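Local structure of Sec-alkylsulfatase (Pseudomonas sp., 4AXH) at residues L369-D374 against K410-S415; A312-H317 against Q354-V359; D346-L351 against D363-Y368; D329-A334 against L379-L384. The protein hydrolyses secondary alkyl sulfates enantioselectively with strict inversion of configuration, turning (R)-sulfate esters into (S)-alcohols and sulfate with a zinc-dependent active site. All blocks are in the same frame, centred on the assembly; numbering follows the deposited sequence.

Overall arrangement
Helix 362-388 is common to contacts 1, 3 and 4. Along it, contact 3 meets segment 346-351, contact 1 the turn 410-415, and contact 4 the start of helix 330-344. Contact 2 joins a loop that carries a zinc ligand to the loop 312-317. All four are largely buried. Contact 2 is wholly so, contacts 1 and 4 include partly exposed residues, and contact 3 reaches the surface at Asp346. Contact 1 centres on a carboxylate with two donors, contact 2 on proline packing and a zinc-bound histidine, contact 3 on apolar side chains, and contact 4 on asparagines and waters. Contacts 1 and 4 also touch the second subunit. Contact 2 touches each of the other three.

Contact 1: L369-D374 against K410-S415; sequences LADQRD and KWYLRS
The first torsions of Asp371 and Tyr412 start the two side chains toward each other. In Asp371, CG lies beside the backbone N, anti to the carbonyl carbon (chi1 -72°). In Tyr412, CG sits between the backbone N and the carbonyl carbon (chi1 57°). The phenol hydroxyl donates to the carboxylate, with Tyr412 OH 2.5 Å from Asp371 OD2. The carboxylate and ring planes are only 15° apart.

The same oxygen takes a second donor. Lys410 NZ forms a salt bridge to Asp371 OD2 at 2.7 Å, on the syn side of the carboxylate. The tyrosine hydroxyl comes from the anti side, somewhat out of the plane. Two donors thus grip one buried oxygen. The other oxygen, OD1, is held by Arg588 of the second subunit. These partners probably stabilise the charged form of Asp371.

Lys410 also lays its CB over the centre of the Tyr412 ring, on one face. Gln372 comes to the edge of that ring, with NE2 3.7 Å from Tyr412 CD1. This NE2 makes a weak hydrogen bond of 3.4 Å to Tyr412 O and another weak one to Pro313 O. Leu413 completes the contact: its CD2 packs 3.7 Å from Asp371 CB, and its CD1 is 3.5 Å from Gln372 NE2.

The contact fastens the 3-10 turn 411-413 to helix 362-388. From the turn, Trp411 packs on Glu59 of helix 58-64. Arg588 of the second subunit bridges Asp371 and Asp374. Leu369 and Arg373 meet helix 330-344.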
# COMPACT_ATOMS: atom_id res chain seq x y z
N LEU A 369 -17.78 -18.29 -9.61
CA LEU A 369 -17.74 -16.83 -9.57
C LEU A 369 -18.15 -16.24 -8.24
O LEU A 369 -17.42 -15.42 -7.70
CB LEU A 369 -18.55 -16.21 -10.70
CG LEU A 369 -17.91 -16.34 -12.08
CD1 LEU A 369 -18.76 -15.65 -13.12
CD2 LEU A 369 -16.47 -15.82 -12.05
N ALA A 370 -19.27 -16.69 -7.69
CA ALA A 370 -19.75 -16.20 -6.42
C ALA A 370 -18.79 -16.53 -5.29
O ALA A 370 -18.59 -15.70 -4.42
CB ALA A 370 -21.11 -16.75 -6.14
N ASP A 371 -18.15 -17.73 -5.32
CA ASP A 371 -17.15 -18.15 -4.31
C ASP A 371 -15.92 -17.24 -4.39
O ASP A 371 -15.45 -16.77 -3.36
CB ASP A 371 -16.75 -19.63 -4.51
CG ASP A 371 -17.79 -20.69 -4.13
OD1 ASP A 371 -18.85 -20.32 -3.61
OD2 ASP A 371 -17.52 -21.88 -4.33
N GLN A 372 -15.44 -16.97 -5.64
CA GLN A 372 -14.29 -16.10 -5.95
C GLN A 372 -14.56 -14.71 -5.40
O GLN A 372 -13.79 -14.24 -4.57
CB GLN A 372 -14.01 -16.07 -7.46
CG GLN A 372 -13.44 -17.38 -8.06
CD GLN A 372 -12.00 -17.71 -7.70
OE1 GLN A 372 -11.18 -16.83 -7.42
NE2 GLN A 372 -11.66 -18.99 -7.74
N ARG A 373 -15.69 -14.10 -5.80
CA ARG A 373 -16.16 -12.80 -5.32
C ARG A 373 -16.14 -12.77 -3.81
O ARG A 373 -15.44 -11.95 -3.24
CB ARG A 373 -17.59 -12.51 -5.84
CG ARG A 373 -18.25 -11.32 -5.14
CD ARG A 373 -19.75 -11.40 -5.13
NE ARG A 373 -20.26 -12.43 -4.24
CZ ARG A 373 -21.41 -13.07 -4.42
NH1 ARG A 373 -22.18 -12.78 -5.45
NH2 ARG A 373 -21.80 -14.01 -3.57
N ASP A 374 -16.85 -13.70 -3.16
CA ASP A 374 -16.91 -13.84 -1.71
C ASP A 374 -15.54 -13.96 -1.05
O ASP A 374 -15.38 -13.42 0.04
CB ASP A 374 -17.79 -15.05 -1.32
CG ASP A 374 -19.28 -14.90 -1.52
OD1 ASP A 374 -19.74 -13.76 -1.79
OD2 ASP A 374 -20.00 -15.92 -1.39
N LYS A 410 -13.80 -25.76 -0.97
CA LYS A 410 -13.52 -25.62 -2.41
C LYS A 410 -12.02 -25.71 -2.75
O LYS A 410 -11.20 -24.99 -2.16
CB LYS A 410 -14.12 -24.32 -2.97
CG LYS A 410 -15.59 -24.07 -2.62
CD LYS A 410 -16.54 -25.25 -2.97
CE LYS A 410 -17.94 -25.02 -2.48
NZ LYS A 410 -18.72 -24.16 -3.40
N TRP A 411 -11.66 -26.61 -3.69
CA TRP A 411 -10.28 -26.83 -4.13
C TRP A 411 -9.71 -25.55 -4.79
O TRP A 411 -8.55 -25.20 -4.59
CB TRP A 411 -10.21 -28.00 -5.15
CG TRP A 411 -10.18 -29.40 -4.60
CD1 TRP A 411 -11.05 -30.42 -4.89
CD2 TRP A 411 -9.17 -29.96 -3.74
NE1 TRP A 411 -10.66 -31.57 -4.23
CE2 TRP A 411 -9.54 -31.30 -3.49
CE3 TRP A 411 -8.02 -29.44 -3.12
CZ2 TRP A 411 -8.78 -32.13 -2.68
CZ3 TRP A 411 -7.28 -30.26 -2.30
CH2 TRP A 411 -7.66 -31.60 -2.09
N TYR A 412 -10.53 -24.86 -5.56
CA TYR A 412 -10.18 -23.68 -6.31
C TYR A 412 -10.05 -22.38 -5.50
O TYR A 412 -9.79 -21.30 -6.07
CB TYR A 412 -11.17 -23.52 -7.47
CG TYR A 412 -12.64 -23.45 -7.09
CD1 TYR A 412 -13.24 -22.24 -6.76
CD2 TYR A 412 -13.45 -24.57 -7.15
CE1 TYR A 412 -14.59 -22.16 -6.47
CE2 TYR A 412 -14.80 -24.50 -6.88
CZ TYR A 412 -15.37 -23.30 -6.54
OH TYR A 412 -16.71 -23.27 -6.25
N LEU A 413 -10.22 -22.46 -4.17
CA LEU A 413 -10.13 -21.33 -3.24
C LEU A 413 -8.98 -21.50 -2.26
O LEU A 413 -8.74 -20.59 -1.46
CB LEU A 413 -11.46 -21.21 -2.49
CG LEU A 413 -12.48 -20.14 -2.92
CD1 LEU A 413 -12.44 -19.81 -4.43
CD2 LEU A 413 -13.81 -20.55 -2.50
N ARG A 414 -8.24 -22.63 -2.34
CA ARG A 414 -7.09 -22.93 -1.47
C ARG A 414 -5.93 -21.96 -1.70
O ARG A 414 -5.75 -21.38 -2.79
CB ARG A 414 -6.60 -24.39 -1.66
CG ARG A 414 -7.66 -25.53 -1.57
CD ARG A 414 -8.36 -25.62 -0.24
NE ARG A 414 -7.39 -25.78 0.84
CZ ARG A 414 -7.65 -25.62 2.12
NH1 ARG A 414 -8.86 -25.27 2.53
NH2 ARG A 414 -6.69 -25.80 3.02
N SER A 415 -5.08 -21.85 -0.66
CA SER A 415 -3.89 -20.99 -0.64
C SER A 415 -2.67 -21.58 -1.37
O SER A 415 -1.64 -21.83 -0.77
CB SER A 415 -3.57 -20.63 0.80
OG SER A 415 -4.67 -19.93 1.34

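Contact 2: A312-H317 against Q354-V359. With ZN (zinc ion), chain C.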
# COMPACT_ATOMS: atom_id res chain seq x y z
N ALA A 312 -9.86 -14.55 -11.68
CA ALA A 312 -10.47 -15.54 -10.81
C ALA A 312 -9.91 -16.92 -11.09
O ALA A 312 -10.64 -17.80 -11.54
CB ALA A 312 -11.99 -15.51 -11.00
N PRO A 313 -8.62 -17.17 -10.80
CA PRO A 313 -8.07 -18.50 -11.08
C PRO A 313 -8.39 -19.55 -10.00
O PRO A 313 -8.83 -19.19 -8.90
CB PRO A 313 -6.57 -18.21 -11.19
CG PRO A 313 -6.32 -17.08 -10.27
CD PRO A 313 -7.59 -16.27 -10.23
N PRO A 314 -8.16 -20.85 -10.27
CA PRO A 314 -8.48 -21.91 -9.30
C PRO A 314 -7.47 -22.10 -8.16
O PRO A 314 -6.99 -23.22 -7.91
CB PRO A 314 -8.59 -23.18 -10.15
CG PRO A 314 -8.36 -22.79 -11.53
CD PRO A 314 -7.71 -21.44 -11.54
N ALA A 315 -7.17 -20.98 -7.46
CA ALA A 315 -6.30 -20.82 -6.30
C ALA A 315 -6.46 -19.39 -5.84
O ALA A 315 -6.88 -18.54 -6.64
CB ALA A 315 -4.84 -21.07 -6.68
N MET A 316 -6.15 -19.11 -4.58
CA MET A 316 -6.20 -17.75 -4.06
C MET A 316 -5.06 -17.00 -4.73
O MET A 316 -3.97 -17.55 -4.85
CB MET A 316 -6.01 -17.74 -2.53
CG MET A 316 -6.24 -16.37 -1.93
SD MET A 316 -6.03 -16.28 -0.15
CE MET A 316 -7.73 -16.49 0.45
N HIS A 317 -5.32 -15.78 -5.23
CA HIS A 317 -4.25 -15.00 -5.87
C HIS A 317 -3.60 -14.09 -4.82
O HIS A 317 -4.00 -14.11 -3.64
CB HIS A 317 -4.79 -14.19 -7.06
CG HIS A 317 -3.85 -14.02 -8.22
ND1 HIS A 317 -2.50 -13.71 -8.03
CD2 HIS A 317 -4.11 -14.04 -9.55
CE1 HIS A 317 -1.98 -13.57 -9.25
NE2 HIS A 317 -2.91 -13.75 -10.20
N GLN A 354 -6.65 -17.69 -18.23
CA GLN A 354 -5.32 -17.59 -18.82
C GLN A 354 -4.25 -18.27 -17.94
O GLN A 354 -3.04 -18.21 -18.20
CB GLN A 354 -5.00 -16.14 -19.23
CG GLN A 354 -6.03 -15.56 -20.22
CD GLN A 354 -6.01 -16.31 -21.55
OE1 GLN A 354 -6.80 -17.22 -21.81
NE2 GLN A 354 -5.11 -15.93 -22.41
N HIS A 355 -4.71 -18.96 -16.92
CA HIS A 355 -3.95 -19.84 -16.06
C HIS A 355 -4.93 -20.91 -15.72
O HIS A 355 -6.09 -20.60 -15.45
CB HIS A 355 -3.48 -19.15 -14.78
CG HIS A 355 -2.37 -18.20 -14.99
ND1 HIS A 355 -1.13 -18.64 -15.37
CD2 HIS A 355 -2.35 -16.86 -14.89
CE1 HIS A 355 -0.39 -17.55 -15.48
NE2 HIS A 355 -1.09 -16.46 -15.20
N ASN A 356 -4.49 -22.19 -15.77
CA ASN A 356 -5.29 -23.37 -15.41
C ASN A 356 -6.48 -23.75 -16.30
O ASN A 356 -6.67 -23.18 -17.36
CB ASN A 356 -5.69 -23.36 -13.94
CG ASN A 356 -4.59 -22.91 -13.02
OD1 ASN A 356 -4.60 -21.79 -12.53
ND2 ASN A 356 -3.64 -23.79 -12.76
N TRP A 357 -7.25 -24.73 -15.83
CA TRP A 357 -8.34 -25.42 -16.51
C TRP A 357 -9.67 -24.66 -16.51
O TRP A 357 -9.93 -23.84 -15.61
CB TRP A 357 -8.53 -26.85 -15.91
CG TRP A 357 -8.57 -26.83 -14.43
CD1 TRP A 357 -9.64 -26.62 -13.63
CD2 TRP A 357 -7.42 -26.80 -13.57
NE1 TRP A 357 -9.25 -26.54 -12.32
CE2 TRP A 357 -7.89 -26.64 -12.25
CE3 TRP A 357 -6.03 -26.89 -13.80
CZ2 TRP A 357 -7.02 -26.60 -11.14
CZ3 TRP A 357 -5.16 -26.81 -12.71
CH2 TRP A 357 -5.66 -26.68 -11.40
N PRO A 358 -10.59 -25.03 -17.45
CA PRO A 358 -11.90 -24.39 -17.48
C PRO A 358 -12.91 -24.97 -16.49
O PRO A 358 -12.75 -26.08 -16.06
CB PRO A 358 -12.38 -24.66 -18.93
CG PRO A 358 -11.22 -25.28 -19.65
CD PRO A 358 -10.46 -25.96 -18.59
N VAL A 359 -13.96 -24.24 -16.12
CA VAL A 359 -15.03 -24.78 -15.29
C VAL A 359 -16.27 -24.88 -16.18
O VAL A 359 -16.63 -23.90 -16.81
CB VAL A 359 -15.26 -24.11 -13.91
CG1 VAL A 359 -15.59 -22.64 -14.04
CG2 VAL A 359 -16.33 -24.84 -13.09
ZN ZN C . -0.87 -14.56 -15.73
O HOH W 1 -4.69 -22.73 -9.67
O HOH W 2 -0.01 -12.89 -14.77
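Pro314, the centre of an inverse gamma turn, sets its CG over one face of the Trp357 indole, offset toward the rim. The turn is closed by Ala315 N, which bonds to Pro313 O at 2.8 Å. The proline ring makes an off-centre CH-pi contact, with Pro314 CG 4.3 Å from the centroid of the five-membered ring of Trp357. Pro314 CB reaches the benzo part, 3.9 Å from Trp357 CZ2. Asn356 CB lies over the same face, also toward the rim. Asn356 runs past the proline in the opposite direction, with OD1 3.3 Å from Pro314 CD.

Trp357 CG stands between its backbone N and carbonyl carbon (chi1 48°), which starts the indole on its way to the proline. Polar contacts between the loops are slight. A water lies 2.9 Å from Pro314 O and 3.0 Å from Asn356 OD1, but both bonds are weak.

Next to this packing stands His355, which binds a zinc ion through NE2 at 2.0 Å. A water lies 2.1 Å from the same zinc, in the plane of the His355 ring. Asp183, His184 and Asp310 complete the protein ligands of this metal.

Pro313 and Pro314 therefore pack against the residue that follows a zinc ligand. Loop 354-359 thus carries a metal-binding imidazole next to an indole that packs on Pro314, and the zinc-bound water is consistent with a hydrolytic metallo-beta-lactamase-type site.

Contact 3: D346-L351 against D363-Y368; sequences DRTDVL and DKVRTY
Val365 and Leu351 are central to the apolar part of this contact. Val365 points from helix 362-388 toward segment 346-351 and divides its two methyls. CG1 lies over the strand backbone, 3.8 Å from Leu351 N, and 4.1 Å from Leu351 CB. CG2 meets the methyl of Thr348, with Val365 CG2 3.6 Å from Thr348 CG2. The Thr348 hydroxyl is turned anti to its backbone N (chi1 -180°), and OG1 makes a weak hydrogen bond to Lys304 O. Its methyl is left for the valine. One helix turn after Val365, Tyr368 CE1 is touched by Leu351 CD2 at 4.2 Å, and the two side chains cross at about a right angle.

The charged part lies at the more exposed end. Asp346 OD1 is 4.1 Å from Arg366 NE, too far for a salt bridge. The oxygen also lies well out of the guanidinium plane, so only a general attraction of charges is likely. Arg366 NE instead bonds to Gly345 O.

The polar end of Tyr368 leaves the contact altogether. Its hydroxyl bonds to Gln353 NE2 and Ala312 O, near the zinc-site loops.

Strand 350-352 runs between strand 305-307, parallel to it, and strand 359-360, antiparallel to it. Helix 362-388 follows strand 359-360 almost at once and packs back on this edge of the sheet, where Val365 also touches Val359. Helices on the outside of sheets are the pattern of the metallo-beta-lactamase fold.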
# COMPACT_ATOMS: atom_id res chain seq x y z
N ASP A 346 -25.59 -15.79 -16.36
CA ASP A 346 -26.77 -16.45 -16.95
C ASP A 346 -26.59 -16.81 -18.43
O ASP A 346 -27.34 -17.67 -18.93
CB ASP A 346 -28.02 -15.58 -16.77
CG ASP A 346 -28.24 -15.06 -15.35
OD1 ASP A 346 -27.98 -15.83 -14.39
OD2 ASP A 346 -28.68 -13.90 -15.21
N ARG A 347 -25.57 -16.19 -19.11
CA ARG A 347 -25.16 -16.34 -20.53
C ARG A 347 -23.88 -17.17 -20.74
O ARG A 347 -23.31 -17.13 -21.84
CB ARG A 347 -24.86 -14.97 -21.09
CG ARG A 347 -26.03 -14.13 -21.43
CD ARG A 347 -25.55 -12.96 -22.24
NE ARG A 347 -25.02 -11.84 -21.50
CZ ARG A 347 -24.56 -10.75 -22.10
NH1 ARG A 347 -24.54 -10.66 -23.42
NH2 ARG A 347 -24.16 -9.71 -21.38
N THR A 348 -23.40 -17.89 -19.71
CA THR A 348 -22.15 -18.64 -19.83
C THR A 348 -22.23 -20.09 -19.49
O THR A 348 -22.76 -20.43 -18.43
CB THR A 348 -20.94 -17.87 -19.26
OG1 THR A 348 -19.77 -18.67 -19.43
CG2 THR A 348 -21.08 -17.53 -17.82
N ASP A 349 -21.74 -20.95 -20.40
CA ASP A 349 -21.76 -22.41 -20.26
C ASP A 349 -20.44 -22.95 -19.74
O ASP A 349 -20.41 -23.93 -19.03
CB ASP A 349 -22.12 -23.10 -21.60
CG ASP A 349 -23.56 -22.89 -22.08
OD1 ASP A 349 -24.41 -22.38 -21.28
OD2 ASP A 349 -23.85 -23.23 -23.26
N VAL A 350 -19.34 -22.33 -20.15
CA VAL A 350 -18.00 -22.74 -19.73
C VAL A 350 -17.16 -21.53 -19.53
O VAL A 350 -17.10 -20.69 -20.41
CB VAL A 350 -17.34 -23.81 -20.63
CG1 VAL A 350 -17.73 -23.64 -22.09
CG2 VAL A 350 -15.82 -23.86 -20.44
N LEU A 351 -16.55 -21.42 -18.36
CA LEU A 351 -15.64 -20.34 -18.02
C LEU A 351 -14.21 -20.78 -18.37
O LEU A 351 -13.81 -21.89 -18.02
CB LEU A 351 -15.76 -20.01 -16.53
CG LEU A 351 -14.84 -18.94 -15.98
CD1 LEU A 351 -15.54 -18.12 -14.97
CD2 LEU A 351 -13.63 -19.54 -15.30
N ASP A 363 -24.24 -23.63 -13.94
CA ASP A 363 -24.39 -23.71 -12.49
C ASP A 363 -23.05 -23.78 -11.75
O ASP A 363 -22.89 -23.07 -10.74
CB ASP A 363 -25.39 -24.79 -12.06
CG ASP A 363 -26.84 -24.40 -12.34
OD1 ASP A 363 -27.32 -23.40 -11.74
OD2 ASP A 363 -27.49 -25.09 -13.15
N LYS A 364 -22.08 -24.57 -12.27
CA LYS A 364 -20.75 -24.68 -11.68
C LYS A 364 -19.95 -23.41 -11.87
O LYS A 364 -19.22 -23.06 -10.96
CB LYS A 364 -20.00 -25.92 -12.18
CG LYS A 364 -20.37 -27.19 -11.43
CD LYS A 364 -20.18 -28.37 -12.36
CE LYS A 364 -21.51 -28.94 -12.84
NZ LYS A 364 -21.32 -29.98 -13.87
N VAL A 365 -20.17 -22.67 -13.00
CA VAL A 365 -19.54 -21.38 -13.26
C VAL A 365 -20.07 -20.31 -12.32
O VAL A 365 -19.29 -19.52 -11.78
CB VAL A 365 -19.37 -20.90 -14.75
CG1 VAL A 365 -19.18 -22.05 -15.73
CG2 VAL A 365 -20.49 -19.99 -15.21
N ARG A 366 -21.39 -20.27 -12.10
CA ARG A 366 -22.06 -19.30 -11.20
C ARG A 366 -21.63 -19.46 -9.74
O ARG A 366 -21.43 -18.45 -9.06
CB ARG A 366 -23.58 -19.42 -11.31
CG ARG A 366 -24.15 -18.69 -12.49
CD ARG A 366 -25.59 -19.13 -12.71
NE ARG A 366 -25.81 -19.30 -14.14
CZ ARG A 366 -26.32 -20.38 -14.70
NH1 ARG A 366 -26.74 -21.39 -13.94
NH2 ARG A 366 -26.46 -20.45 -16.02
N THR A 367 -21.50 -20.73 -9.26
CA THR A 367 -21.03 -21.04 -7.92
C THR A 367 -19.55 -20.60 -7.82
O THR A 367 -19.17 -20.01 -6.82
CB THR A 367 -21.19 -22.55 -7.65
OG1 THR A 367 -22.57 -22.88 -7.62
CG2 THR A 367 -20.48 -23.03 -6.34
N TYR A 368 -18.73 -20.90 -8.85
CA TYR A 368 -17.31 -20.59 -8.88
C TYR A 368 -17.11 -19.08 -8.76
O TYR A 368 -16.47 -18.64 -7.81
CB TYR A 368 -16.68 -21.21 -10.14
CG TYR A 368 -15.20 -20.98 -10.34
CD1 TYR A 368 -14.72 -19.80 -10.91
CD2 TYR A 368 -14.28 -21.99 -10.08
CE1 TYR A 368 -13.36 -19.60 -11.14
CE2 TYR A 368 -12.91 -21.80 -10.29
CZ TYR A 368 -12.47 -20.61 -10.86
OH TYR A 368 -11.13 -20.42 -11.11

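Contact 4: D329-A334 against L379-L384; sequences DAKAWA and LNNRAL
Ala330 and Asn380 form the close-packed part of this contact. Their CB atoms meet at 4.0 Å, where the two backbones come nearest. Beside them, Lys331 CB rests 3.9 Å from Asn380 CG, which is set there anti to its own backbone N (chi1 -173°). The amide is held at both ends: Asn380 ND2 donates to Asn381 OD1 at 3.2 Å, and Asn380 OD1 bonds to Tyr431 OH. The donor stands above the Asn381 carbonyl plane, 46° out of it, while the acceptor lies in the Asn380 amide plane.

The looser part depends on water. One water donates to both Asp329 OD1, at 2.7 Å, and Asn380 OD1, at 2.8 Å. It links the N-cap residue of helix 330-344 to the other helix. Asp329 OD1 also accepts weak capping bonds from the backbone N of Lys331 and of Ala332. On the more open side, partly exposed Lys331 bends its chain toward Asn381 but stays unbonded to it, with NZ 3.7 Å from Asn381 OD1. A second water spans this gap, accepting a bond of 2.8 Å from Asn381 ND2 and only a weak one from Lys331 NZ.

Helix segments 330-334 and 379-384 run roughly antiparallel, 143° apart, their axes 9.7 Å apart at closest approach. Ala330 also touches Leu319, a residue of the sulfate-binding loop. Helix 420-431 packs on Leu379, Ala383 and Leu384, while the second subunit reaches Lys331 and Asn381 through its Asp554 and Ala557.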
# COMPACT_ATOMS: atom_id res chain seq x y z
N ASP A 329 -6.20 -4.02 -4.50
CA ASP A 329 -7.47 -3.72 -3.84
C ASP A 329 -8.44 -4.91 -4.02
O ASP A 329 -9.08 -5.07 -5.09
CB ASP A 329 -8.08 -2.41 -4.38
CG ASP A 329 -9.36 -1.95 -3.70
OD1 ASP A 329 -9.76 -2.59 -2.68
OD2 ASP A 329 -9.94 -0.94 -4.16
N ALA A 330 -8.59 -5.69 -2.91
CA ALA A 330 -9.50 -6.85 -2.82
C ALA A 330 -10.95 -6.42 -3.01
O ALA A 330 -11.71 -7.15 -3.64
CB ALA A 330 -9.32 -7.58 -1.49
N LYS A 331 -11.31 -5.20 -2.51
CA LYS A 331 -12.66 -4.64 -2.66
C LYS A 331 -13.03 -4.45 -4.14
O LYS A 331 -14.10 -4.85 -4.57
CB LYS A 331 -12.82 -3.34 -1.83
CG LYS A 331 -14.00 -2.44 -2.20
CD LYS A 331 -14.99 -2.21 -1.05
CE LYS A 331 -16.16 -3.18 -1.05
NZ LYS A 331 -15.81 -4.51 -0.49
N ALA A 332 -12.10 -3.87 -4.92
CA ALA A 332 -12.33 -3.64 -6.35
C ALA A 332 -12.35 -4.96 -7.12
O ALA A 332 -13.19 -5.16 -8.02
CB ALA A 332 -11.26 -2.69 -6.90
N TRP A 333 -11.45 -5.87 -6.74
CA TRP A 333 -11.35 -7.21 -7.31
C TRP A 333 -12.70 -7.96 -7.16
O TRP A 333 -13.25 -8.40 -8.16
CB TRP A 333 -10.21 -7.97 -6.60
CG TRP A 333 -9.58 -9.08 -7.40
CD1 TRP A 333 -10.20 -9.93 -8.28
CD2 TRP A 333 -8.23 -9.52 -7.28
NE1 TRP A 333 -9.30 -10.88 -8.72
CE2 TRP A 333 -8.08 -10.65 -8.12
CE3 TRP A 333 -7.11 -9.06 -6.53
CZ2 TRP A 333 -6.85 -11.31 -8.28
CZ3 TRP A 333 -5.92 -9.75 -6.64
CH2 TRP A 333 -5.78 -10.83 -7.54
N ALA A 334 -13.25 -8.05 -5.91
CA ALA A 334 -14.54 -8.70 -5.66
C ALA A 334 -15.68 -8.06 -6.47
O ALA A 334 -16.51 -8.79 -7.02
CB ALA A 334 -14.86 -8.71 -4.17
N LEU A 379 -11.62 -11.19 2.44
CA LEU A 379 -10.28 -10.75 2.79
C LEU A 379 -10.30 -9.30 3.21
O LEU A 379 -9.86 -9.01 4.32
CB LEU A 379 -9.28 -11.02 1.65
CG LEU A 379 -8.85 -12.46 1.50
CD1 LEU A 379 -8.16 -12.66 0.15
CD2 LEU A 379 -7.96 -12.90 2.66
N ASN A 380 -10.92 -8.45 2.41
CA ASN A 380 -11.06 -7.03 2.69
C ASN A 380 -11.91 -6.78 3.96
O ASN A 380 -11.41 -6.20 4.93
CB ASN A 380 -11.69 -6.34 1.47
CG ASN A 380 -11.73 -4.85 1.60
OD1 ASN A 380 -10.74 -4.15 1.33
ND2 ASN A 380 -12.87 -4.33 2.04
N ASN A 381 -13.16 -7.26 3.96
CA ASN A 381 -14.12 -7.04 5.03
C ASN A 381 -13.79 -7.65 6.37
O ASN A 381 -14.02 -6.99 7.37
CB ASN A 381 -15.54 -7.40 4.59
CG ASN A 381 -16.05 -6.68 3.38
OD1 ASN A 381 -15.71 -5.51 3.09
ND2 ASN A 381 -16.92 -7.36 2.64
N ARG A 382 -13.27 -8.90 6.42
CA ARG A 382 -12.94 -9.52 7.71
C ARG A 382 -11.75 -8.81 8.36
O ARG A 382 -11.79 -8.55 9.56
CB ARG A 382 -12.70 -11.02 7.58
CG ARG A 382 -12.19 -11.74 8.86
CD ARG A 382 -13.24 -12.58 9.58
NE ARG A 382 -14.07 -11.77 10.46
CZ ARG A 382 -14.17 -11.96 11.76
NH1 ARG A 382 -13.51 -12.95 12.34
NH2 ARG A 382 -14.93 -11.17 12.50
N ALA A 383 -10.72 -8.50 7.55
CA ALA A 383 -9.55 -7.80 8.02
C ALA A 383 -9.96 -6.44 8.60
O ALA A 383 -9.64 -6.18 9.76
CB ALA A 383 -8.52 -7.65 6.89
N LEU A 384 -10.74 -5.63 7.83
CA LEU A 384 -11.24 -4.32 8.26
C LEU A 384 -12.06 -4.45 9.56
O LEU A 384 -11.96 -3.61 10.46
CB LEU A 384 -12.10 -3.71 7.16
CG LEU A 384 -11.64 -2.41 6.45
CD1 LEU A 384 -10.20 -2.03 6.77
CD2 LEU A 384 -11.89 -2.49 4.94
O HOH W 3 -8.62 -3.42 -0.39
O HOH W 4 -18.56 -6.20 0.76